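Local coordinates for enoyl-CoA hydratase/isomerase family protein (PDB 3L3S) that probably acts as a crotonase-type enzyme of the enoyl-CoA hydratase/isomerase family, with a likely hydro-lyase activity on acyl-CoA substrates in lipid metabolism, at residues A25-L30 with F63-D68; A118-M123 with F137-V142. All blocks are in the same frame, centred on the assembly; numbering follows the deposited sequence.

Interaction 1: residues A25-L30 with F63-D68; sequences APAHPL and FCAGHD
Leu30 and Cys64 meet side chain to side chain: the leucine CG lies 3.6 Å from the cysteine SG, and CD1 touches the same sulfur. SG stands anti to the backbone N of its own residue (chi1 179°), and it also accepts a weak bond from Gly66 N. Two backbone bonds set the distance between the segments. Ala65 N donates to Ala27 O at 2.9 Å, almost in line with the carbonyl, while Leu30 N reaches Gly66 O at 2.7 Å from above the carbonyl plane. Beside the first bond the methyl groups of Ala27 and Ala65 touch, CB to CB. Beside the second, Pro29 lays its CB against Asp68 CB at 3.6 Å, the two side chains crossing obliquely.

The two imidazoles each meet a carbonyl oxygen of the other segment. His67 turns its ring edge to Leu30 O, with CD2 3.3 Å from that oxygen and near the ring plane, and its CA-H points at the same acceptor. His28 brings CD2 to Phe63 O at 3.3 Å, while Pro26 O lies above one face toward the rim. The His28 ring nitrogens bond outside the two segments, NE2 to Pro59 O and ND1 to Gly23 O, so two carbonyl acceptors fix its rotation and would probably favour a doubly protonated ring. Leu30 continues inward onto Met97 and Leu38.

Gly66 has phi/psi of 104/-153°, where a CB would jam against the preceding carbonyl. Segment 63-68 leaves strand 62-64, and the loop after the strand, here Ala-Gly-His-Asp, matches the Ala-Gly-X-Asp sequence of crotonase relatives, where the N-H of residue X is one half of the oxyanion hole; by analogy that is probably His67 N.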
ATOM      1  N   ALA B  25      -9.201 -22.887 -25.223  1.00 31.62           N
ATOM      2  CA  ALA B  25      -8.511 -23.800 -24.308  1.00 29.50           C
ATOM      3  C   ALA B  25      -7.208 -24.324 -24.932  1.00 29.18           C
ATOM      4  O   ALA B  25      -7.136 -24.481 -26.151  1.00 29.64           O
ATOM      5  CB  ALA B  25      -9.442 -24.957 -23.959  1.00 32.11           C
ATOM      6  N   PRO B  26      -6.151 -24.563 -24.123  1.00 28.26           N
ATOM      7  CA  PRO B  26      -5.997 -24.396 -22.672  1.00 28.07           C
ATOM      8  C   PRO B  26      -5.442 -23.064 -22.164  1.00 29.22           C
ATOM      9  O   PRO B  26      -5.763 -22.651 -21.052  1.00 30.71           O
ATOM     10  CB  PRO B  26      -5.059 -25.538 -22.319  1.00 27.37           C
ATOM     11  CG  PRO B  26      -4.108 -25.522 -23.473  1.00 27.76           C
ATOM     12  CD  PRO B  26      -5.027 -25.351 -24.667  1.00 26.46           C
ATOM     13  N   ALA B  27      -4.627 -22.404 -22.990  1.00 28.38           N
ATOM     14  CA  ALA B  27      -3.964 -21.142 -22.650  1.00 27.82           C
ATOM     15  C   ALA B  27      -4.845 -19.896 -22.517  1.00 27.91           C
ATOM     16  O   ALA B  27      -4.411 -18.904 -21.924  1.00 25.87           O
ATOM     17  CB  ALA B  27      -2.819 -20.888 -23.623  1.00 26.57           C
ATOM     18  N   HIS B  28      -6.072 -19.965 -23.062  1.00 27.55           N
ATOM     19  CA  HIS B  28      -7.071 -18.870 -23.072  1.00 29.25           C
ATOM     20  C   HIS B  28      -6.383 -17.542 -23.448  1.00 30.35           C
ATOM     21  O   HIS B  28      -6.492 -16.553 -22.713  1.00 27.75           O
ATOM     22  CB  HIS B  28      -7.763 -18.738 -21.700  1.00 29.04           C
ATOM     23  CG  HIS B  28      -8.365 -20.007 -21.192  1.00 28.68           C
ATOM     24  ND1 HIS B  28      -9.338 -20.698 -21.878  1.00 28.71           N
ATOM     25  CD2 HIS B  28      -8.130 -20.711 -20.061  1.00 27.63           C
ATOM     26  CE1 HIS B  28      -9.676 -21.775 -21.191  1.00 29.36           C
ATOM     27  NE2 HIS B  28      -8.957 -21.806 -20.084  1.00 29.04           N
ATOM     28  N   PRO B  29      -5.684 -17.505 -24.610  1.00 30.88           N
ATOM     29  CA  PRO B  29      -4.997 -16.273 -24.981  1.00 32.33           C
ATOM     30  C   PRO B  29      -5.781 -15.014 -25.310  1.00 31.39           C
ATOM     31  O   PRO B  29      -6.855 -15.061 -25.906  1.00 33.01           O
ATOM     32  CB  PRO B  29      -4.133 -16.724 -26.143  1.00 32.14           C
ATOM     33  CG  PRO B  29      -4.982 -17.680 -26.838  1.00 31.60           C
ATOM     34  CD  PRO B  29      -5.555 -18.490 -25.709  1.00 32.12           C
ATOM     35  N   LEU B  30      -5.215 -13.894 -24.876  1.00 31.17           N
ATOM     36  CA  LEU B  30      -5.769 -12.577 -25.126  1.00 30.45           C
ATOM     37  C   LEU B  30      -5.287 -12.093 -26.493  1.00 30.25           C
ATOM     38  O   LEU B  30      -4.378 -11.259 -26.602  1.00 30.51           O
ATOM     39  CB  LEU B  30      -5.387 -11.590 -24.015  1.00 29.87           C
ATOM     40  CG  LEU B  30      -6.019 -11.844 -22.645  1.00 32.22           C
ATOM     41  CD1 LEU B  30      -5.295 -11.079 -21.580  1.00 31.55           C
ATOM     42  CD2 LEU B  30      -7.480 -11.478 -22.638  1.00 33.25           C
ATOM     43  N   PHE B  63      -5.095 -20.053 -16.254  1.00 23.54           N
ATOM     44  CA  PHE B  63      -6.174 -19.070 -16.144  1.00 22.76           C
ATOM     45  C   PHE B  63      -6.188 -18.284 -17.453  1.00 21.59           C
ATOM     46  O   PHE B  63      -7.227 -18.167 -18.094  1.00 22.72           O
ATOM     47  CB  PHE B  63      -5.972 -18.121 -14.951  1.00 23.29           C
ATOM     48  CG  PHE B  63      -6.976 -16.984 -14.891  1.00 26.79           C
ATOM     49  CD1 PHE B  63      -8.336 -17.236 -14.619  1.00 27.98           C
ATOM     50  CD2 PHE B  63      -6.566 -15.658 -15.125  1.00 25.34           C
ATOM     51  CE1 PHE B  63      -9.285 -16.176 -14.582  1.00 29.62           C
ATOM     52  CE2 PHE B  63      -7.493 -14.592 -15.094  1.00 26.43           C
ATOM     53  CZ  PHE B  63      -8.861 -14.850 -14.822  1.00 29.12           C
ATOM     54  N   CYS B  64      -5.017 -17.762 -17.815  1.00 21.31           N
ATOM     55  CA  CYS B  64      -4.802 -16.982 -19.026  1.00 23.19           C
ATOM     56  C   CYS B  64      -3.300 -16.749 -19.177  1.00 25.17           C
ATOM     57  O   CYS B  64      -2.632 -16.278 -18.250  1.00 25.76           O
ATOM     58  CB  CYS B  64      -5.559 -15.649 -18.959  1.00 24.59           C
ATOM     59  SG  CYS B  64      -5.341 -14.594 -20.377  1.00 25.64           S
ATOM     60  N   ALA B  65      -2.777 -17.103 -20.349  1.00 26.91           N
ATOM     61  CA  ALA B  65      -1.356 -16.968 -20.654  1.00 29.88           C
ATOM     62  C   ALA B  65      -0.967 -15.557 -21.084  1.00 30.73           C
ATOM     63  O   ALA B  65       0.211 -15.185 -21.051  1.00 30.51           O
ATOM     64  CB  ALA B  65      -0.942 -17.992 -21.721  1.00 29.79           C
ATOM     65  N   GLY B  66      -1.979 -14.750 -21.384  1.00 32.33           N
ATOM     66  CA  GLY B  66      -1.746 -13.392 -21.830  1.00 32.73           C
ATOM     67  C   GLY B  66      -1.970 -13.355 -23.320  1.00 35.20           C
ATOM     68  O   GLY B  66      -2.714 -14.181 -23.844  1.00 33.03           O
ATOM     69  N   HIS B  67      -1.317 -12.418 -24.005  1.00 39.14           N
ATOM     70  CA  HIS B  67      -1.435 -12.282 -25.463  1.00 41.21           C
ATOM     71  C   HIS B  67      -0.798 -13.485 -26.152  1.00 42.63           C
ATOM     72  O   HIS B  67       0.193 -14.032 -25.646  1.00 42.85           O
ATOM     73  CB  HIS B  67      -0.709 -11.021 -25.962  1.00 43.03           C
ATOM     74  CG  HIS B  67      -1.137  -9.749 -25.295  1.00 44.78           C
ATOM     75  ND1 HIS B  67      -0.336  -9.076 -24.397  1.00 45.68           N
ATOM     76  CD2 HIS B  67      -2.264  -9.008 -25.420  1.00 44.67           C
ATOM     77  CE1 HIS B  67      -0.950  -7.978 -23.998  1.00 45.39           C
ATOM     78  NE2 HIS B  67      -2.122  -7.913 -24.604  1.00 45.76           N
ATOM     79  N   ASP B  68      -1.391 -13.952 -27.253  1.00 44.56           N
ATOM     80  CA  ASP B  68      -0.762 -15.062 -27.963  1.00 46.73           C
ATOM     81  C   ASP B  68       0.280 -14.500 -28.899  1.00 47.57           C
ATOM     82  O   ASP B  68       0.059 -13.483 -29.573  1.00 45.93           O
ATOM     83  CB  ASP B  68      -1.743 -15.996 -28.701  1.00 47.79           C
ATOM     84  CG  ASP B  68      -2.480 -15.336 -29.840  1.00 47.89           C
ATOM     85  OD1 ASP B  68      -2.783 -14.129 -29.746  1.00 50.70           O
ATOM     86  OD2 ASP B  68      -2.767 -16.048 -30.825  1.00 47.64           O
TER

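Interaction 2: residues A118-M123 with F137-V142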
ATOM      1  N   ALA B 118      -0.253 -10.730 -19.434  1.00 21.42           N
ATOM      2  CA  ALA B 118      -1.534 -10.022 -19.539  1.00 23.08           C
ATOM      3  C   ALA B 118      -2.680 -10.803 -18.884  1.00 21.67           C
ATOM      4  O   ALA B 118      -3.753 -10.258 -18.638  1.00 22.40           O
ATOM      5  CB  ALA B 118      -1.849  -9.686 -20.995  1.00 21.84           C
ATOM      6  N   GLY B 119      -2.395 -12.067 -18.561  1.00 22.45           N
ATOM      7  CA  GLY B 119      -3.337 -12.945 -17.892  1.00 21.08           C
ATOM      8  C   GLY B 119      -3.402 -12.625 -16.413  1.00 22.67           C
ATOM      9  O   GLY B 119      -4.447 -12.809 -15.775  1.00 23.74           O
ATOM     10  N   LEU B 120      -2.286 -12.139 -15.868  1.00 21.62           N
ATOM     11  CA  LEU B 120      -2.234 -11.732 -14.466  1.00 23.62           C
ATOM     12  C   LEU B 120      -2.856 -10.333 -14.351  1.00 21.95           C
ATOM     13  O   LEU B 120      -3.472 -10.016 -13.349  1.00 21.40           O
ATOM     14  CB  LEU B 120      -0.798 -11.745 -13.933  1.00 25.03           C
ATOM     15  CG  LEU B 120      -0.558 -11.439 -12.449  1.00 25.44           C
ATOM     16  CD1 LEU B 120      -1.342 -12.385 -11.552  1.00 25.80           C
ATOM     17  CD2 LEU B 120       0.910 -11.532 -12.165  1.00 25.10           C
ATOM     18  N   GLN B 121      -2.747  -9.549 -15.424  1.00 21.74           N
ATOM     19  CA  GLN B 121      -3.311  -8.198 -15.513  1.00 22.88           C
ATOM     20  C   GLN B 121      -4.847  -8.233 -15.463  1.00 21.29           C
ATOM     21  O   GLN B 121      -5.452  -7.446 -14.738  1.00 23.85           O
ATOM     22  CB  GLN B 121      -2.843  -7.530 -16.812  1.00 22.41           C
ATOM     23  CG  GLN B 121      -3.444  -6.168 -17.134  1.00 23.58           C
ATOM     24  CD  GLN B 121      -2.843  -5.518 -18.365  1.00 23.69           C
ATOM     25  OE1 GLN B 121      -2.212  -6.172 -19.207  1.00 24.22           O
ATOM     26  NE2 GLN B 121      -3.027  -4.213 -18.472  1.00 25.21           N
ATOM     27  N   LEU B 122      -5.444  -9.166 -16.214  1.00 19.06           N
ATOM     28  CA  LEU B 122      -6.899  -9.363 -16.297  1.00 17.79           C
ATOM     29  C   LEU B 122      -7.464  -9.649 -14.922  1.00 20.59           C
ATOM     30  O   LEU B 122      -8.498  -9.097 -14.525  1.00 22.33           O
ATOM     31  CB  LEU B 122      -7.228 -10.544 -17.224  1.00 16.47           C
ATOM     32  CG  LEU B 122      -8.702 -10.873 -17.532  1.00 15.93           C
ATOM     33  CD1 LEU B 122      -9.308  -9.804 -18.437  1.00 11.99           C
ATOM     34  CD2 LEU B 122      -8.806 -12.249 -18.190  1.00 12.67           C
HETATM   35  N   MSE B 123      -6.736 -10.499 -14.200  1.00 22.04           N
HETATM   36  CA  MSE B 123      -7.075 -10.905 -12.850  1.00 23.97           C
HETATM   37  C   MSE B 123      -6.880  -9.703 -11.909  1.00 21.80           C
HETATM   38  O   MSE B 123      -7.765  -9.382 -11.123  1.00 21.07           O
HETATM   39  CB  MSE B 123      -6.170 -12.064 -12.432  1.00 28.27           C
HETATM   40  CG  MSE B 123      -6.635 -12.797 -11.209  1.00 36.59           C
HETATM   41 SE   MSE B 123      -5.157 -13.384 -10.092  1.00 50.62          SE
HETATM   42  CE  MSE B 123      -4.609 -11.589  -9.600  1.00 40.08           C
ATOM     43  N   PHE B 137       1.436 -17.599 -10.248  1.00 24.46           N
ATOM     44  CA  PHE B 137       1.382 -16.238 -10.780  1.00 23.74           C
ATOM     45  C   PHE B 137       2.730 -15.806 -11.326  1.00 24.10           C
ATOM     46  O   PHE B 137       3.762 -15.982 -10.674  1.00 25.44           O
ATOM     47  CB  PHE B 137       0.900 -15.275  -9.675  1.00 20.24           C
ATOM     48  CG  PHE B 137      -0.366 -15.729  -8.988  1.00 19.16           C
ATOM     49  CD1 PHE B 137      -1.622 -15.387  -9.510  1.00 18.14           C
ATOM     50  CD2 PHE B 137      -0.309 -16.583  -7.868  1.00 16.29           C
ATOM     51  CE1 PHE B 137      -2.815 -15.891  -8.928  1.00 18.61           C
ATOM     52  CE2 PHE B 137      -1.489 -17.098  -7.284  1.00 16.90           C
ATOM     53  CZ  PHE B 137      -2.739 -16.753  -7.809  1.00 17.91           C
ATOM     54  N   CYS B 138       2.713 -15.174 -12.495  1.00 25.12           N
ATOM     55  CA  CYS B 138       3.954 -14.775 -13.129  1.00 27.24           C
ATOM     56  C   CYS B 138       3.867 -13.554 -14.024  1.00 27.15           C
ATOM     57  O   CYS B 138       2.795 -13.178 -14.499  1.00 25.56           O
ATOM     58  CB  CYS B 138       4.473 -15.957 -13.962  1.00 28.55           C
ATOM     59  SG  CYS B 138       6.094 -15.753 -14.692  1.00 36.27           S
ATOM     60  N   LEU B 139       5.041 -12.944 -14.207  1.00 27.88           N
ATOM     61  CA  LEU B 139       5.295 -11.807 -15.092  1.00 30.52           C
ATOM     62  C   LEU B 139       6.642 -12.229 -15.742  1.00 32.35           C
ATOM     63  O   LEU B 139       7.705 -11.792 -15.308  1.00 31.02           O
ATOM     64  CB  LEU B 139       5.421 -10.477 -14.322  1.00 29.11           C
ATOM     65  CG  LEU B 139       4.195  -9.778 -13.717  1.00 29.35           C
ATOM     66  CD1 LEU B 139       4.585  -8.401 -13.192  1.00 30.11           C
ATOM     67  CD2 LEU B 139       3.081  -9.648 -14.739  1.00 28.27           C
ATOM     68  N   PRO B 140       6.594 -13.057 -16.822  1.00 35.70           N
ATOM     69  CA  PRO B 140       7.762 -13.587 -17.545  1.00 36.64           C
ATOM     70  C   PRO B 140       8.499 -12.823 -18.652  1.00 38.21           C
ATOM     71  O   PRO B 140       9.294 -13.432 -19.368  1.00 39.96           O
ATOM     72  CB  PRO B 140       7.214 -14.900 -18.084  1.00 35.53           C
ATOM     73  CG  PRO B 140       5.856 -14.482 -18.562  1.00 36.68           C
ATOM     74  CD  PRO B 140       5.351 -13.532 -17.478  1.00 35.84           C
ATOM     75  N   GLY B 141       8.269 -11.517 -18.770  1.00 39.33           N
ATOM     76  CA  GLY B 141       8.905 -10.716 -19.816  1.00 40.55           C
ATOM     77  C   GLY B 141      10.413 -10.721 -20.000  1.00 40.96           C
ATOM     78  O   GLY B 141      10.899 -10.837 -21.130  1.00 40.62           O
ATOM     79  N   VAL B 142      11.146 -10.611 -18.894  1.00 42.03           N
ATOM     80  CA  VAL B 142      12.611 -10.597 -18.899  1.00 44.69           C
ATOM     81  C   VAL B 142      13.272 -11.844 -19.506  1.00 46.40           C
ATOM     82  O   VAL B 142      14.332 -11.754 -20.130  1.00 46.82           O
ATOM     83  CB  VAL B 142      13.167 -10.349 -17.479  1.00 44.02           C
ATOM     84  CG1 VAL B 142      12.982  -8.891 -17.101  1.00 44.42           C
ATOM     85  CG2 VAL B 142      12.480 -11.251 -16.461  1.00 43.65           C
TER
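Leu120 holds CG anti to its backbone N (chi1 -176°), and Phe137 holds CG anti to its carbonyl carbon (chi1 -51°); these settings put the CG atoms where the leucine branches and the phenyl rim can meet. Leu120 CD1 lies 3.6 Å from Phe137 CD1, near the ring plane, and the two side chains cross at about a right angle. The other branch, CD2, divides its contacts between Leu139 CD2 at 3.9 Å and the carbonyl oxygen Cys138 O at 3.4 Å. One helical turn on, the bent chain of selenomethionine Met123 sets SE 3.6 Å from Phe137 CE1. SE is 74° off the ring normal, which makes this an edge-on Met-aromatic contact. An alanine in place of Leu120 would probably open a gap between helix 118-124 and strand 137-138, leaving the Phe137 rim and the Leu139 methyl without their leucine partner. Leu184 also packs on both Met123 and Phe137, and Val155 of helix 150-155 on Leu120. No hydrogen bond crosses between the two segments, so helix and strand are joined here by buried apolar and selenium-ring contacts, whose hold depends on the fit of shapes.

Both segments of interaction 1 precede those of interaction 2 in the sequence, and the centres of the two contacts lie 11 Å apart. Both reach the parallel sheet of strands 62-64, 114-116 and 137-138, whose two outer strands each serve one contact. Helix 118-124 bridges them: Leu30 CD1 comes within 3.4 Å of Ala118 O, and Cys64 SG within 3.6 Å of Gly119 CA. His67 N and Ala118 N are 5.0 Å apart, consistent with the paired N-H groups of a crotonase oxyanion hole. The helix also meets the other subunits, through Gln121 with Tyr232 of the second subunit and Met123 O with Arg162 of the third, tying this probable active-site region to the trimer.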